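Local coordinates for protein DNA polymerase III beta subunit (Streptococcus pyogenes, PDB 2AVT) that probably forms the ring-shaped sliding clamp that encircles DNA and tethers the replicative polymerase to its template, at residues 264-268 with 269-273. Sequence-based numbering, arbitrary orientation.
Sequences VVFNT and QSLRH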
# COMPACT_ATOMS: atom_id res chain seq x y z
N VAL A 264 -23.25 -30.25 6.08
CA VAL A 264 -21.97 -30.63 5.49
C VAL A 264 -20.86 -29.97 6.29
O VAL A 264 -21.01 -28.84 6.75
CB VAL A 264 -21.84 -30.16 4.02
CG1 VAL A 264 -20.57 -30.75 3.41
CG2 VAL A 264 -23.07 -30.58 3.23
N VAL A 265 -19.76 -30.68 6.48
CA VAL A 265 -18.63 -30.15 7.22
C VAL A 265 -17.45 -30.07 6.27
O VAL A 265 -17.07 -31.07 5.66
CB VAL A 265 -18.26 -31.06 8.42
CG1 VAL A 265 -17.09 -30.46 9.18
CG2 VAL A 265 -19.46 -31.22 9.35
N PHE A 266 -16.88 -28.88 6.13
CA PHE A 266 -15.74 -28.68 5.25
C PHE A 266 -14.54 -28.16 6.01
O PHE A 266 -14.65 -27.65 7.12
CB PHE A 266 -16.02 -27.62 4.17
CG PHE A 266 -17.26 -27.84 3.36
CD1 PHE A 266 -18.50 -27.43 3.83
CD2 PHE A 266 -17.18 -28.35 2.08
CE1 PHE A 266 -19.62 -27.52 3.04
CE2 PHE A 266 -18.30 -28.45 1.29
CZ PHE A 266 -19.52 -28.03 1.77
N ASN A 267 -13.38 -28.26 5.37
CA ASN A 267 -12.16 -27.72 5.94
C ASN A 267 -12.36 -26.23 5.65
O ASN A 267 -12.53 -25.83 4.50
CB ASN A 267 -10.95 -28.25 5.18
CG ASN A 267 -9.66 -27.58 5.59
OD1 ASN A 267 -8.79 -28.22 6.18
ND2 ASN A 267 -9.54 -26.29 5.30
N THR A 268 -12.37 -25.41 6.70
CA THR A 268 -12.60 -23.97 6.55
C THR A 268 -11.79 -23.30 5.44
O THR A 268 -12.36 -22.61 4.58
CB THR A 268 -12.31 -23.24 7.87
OG1 THR A 268 -13.16 -23.77 8.89
CG2 THR A 268 -12.57 -21.75 7.73
N GLN A 269 -10.48 -23.51 5.44
CA GLN A 269 -9.59 -22.90 4.46
C GLN A 269 -9.76 -23.36 3.01
O GLN A 269 -9.81 -22.53 2.10
CB GLN A 269 -8.14 -23.10 4.88
CG GLN A 269 -7.14 -22.32 4.02
CD GLN A 269 -5.71 -22.46 4.50
OE1 GLN A 269 -5.09 -23.52 4.38
NE2 GLN A 269 -5.18 -21.38 5.07
N SER A 270 -9.83 -24.67 2.78
CA SER A 270 -9.98 -25.18 1.42
C SER A 270 -11.27 -24.69 0.78
O SER A 270 -11.30 -24.41 -0.42
CB SER A 270 -9.93 -26.72 1.41
OG SER A 270 -11.08 -27.29 1.99
N LEU A 271 -12.33 -24.59 1.57
CA LEU A 271 -13.62 -24.12 1.05
C LEU A 271 -13.54 -22.64 0.68
O LEU A 271 -14.15 -22.19 -0.29
CB LEU A 271 -14.73 -24.34 2.07
CG LEU A 271 -16.11 -23.87 1.58
CD1 LEU A 271 -16.43 -24.55 0.26
CD2 LEU A 271 -17.18 -24.17 2.63
N ARG A 272 -12.78 -21.89 1.48
CA ARG A 272 -12.62 -20.46 1.23
C ARG A 272 -11.87 -20.28 -0.09
O ARG A 272 -12.24 -19.45 -0.91
CB ARG A 272 -11.85 -19.79 2.37
CG ARG A 272 -11.67 -18.28 2.22
CD ARG A 272 -11.21 -17.62 3.51
NE ARG A 272 -9.94 -18.17 3.99
CZ ARG A 272 -8.77 -17.98 3.38
NH1 ARG A 272 -8.70 -17.26 2.27
NH2 ARG A 272 -7.67 -18.52 3.89
N HIS A 273 -10.82 -21.08 -0.28
CA HIS A 273 -10.02 -21.00 -1.50
C HIS A 273 -10.87 -21.33 -2.73
O HIS A 273 -10.74 -20.69 -3.78
CB HIS A 273 -8.83 -21.96 -1.45
CG HIS A 273 -7.76 -21.55 -0.47
ND1 HIS A 273 -7.60 -20.25 -0.05
CD2 HIS A 273 -6.79 -22.27 0.14
CE1 HIS A 273 -6.57 -20.19 0.78
NE2 HIS A 273 -6.06 -21.40 0.91
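Leu271 lays its CD2 methyl over one face of the Phe266 ring, 4.0 Å from the ring centroid and 23° off the normal, a CH-pi contact made nearer the CG and CD1 rim than the middle. The opposite face of the ring carries CG1 of Val264, two residues back on the same strand, so each face bears one aliphatic methyl, at different parts of the rim. With CG anti to its backbone N, Leu271 can send one methyl to this ring while it also packs on Leu315 and on Leu338 of helix 331-339; a branched apolar residue suits a place so enclosed. In the C-terminal domain of the clamp, this is where strand 262-267 turns into helix 268-282, the two short segments lying at 85° with Asn267, a common N-cap residue, as N-cap. The Asn267 carbonyl O starts the helical bonding: Leu271 N reaches it at 3.2 Å with an N-H...O angle of 163°. Ser270, its short side chain holding OG between backbone N and carbonyl carbon, turns back to add a second bond, tilted out of the carbonyl plane, with OG 3.3 Å from Asn267 CB. One residue further on, Arg272 N bonds to Thr268 O at 3.2 Å. Thr268, buried, gives its hydroxyl to the backbone O of Ser343, which lets a polar residue sit inside, while its side chain packs on Ile341 and Val346. The outer side of the turn is looser and polar: Gln269 extends from the exposed flank, and partly exposed Arg272 forms a salt bridge through NH1 with Glu276, whose carboxylate also accepts a hydrogen bond from His273 ND1.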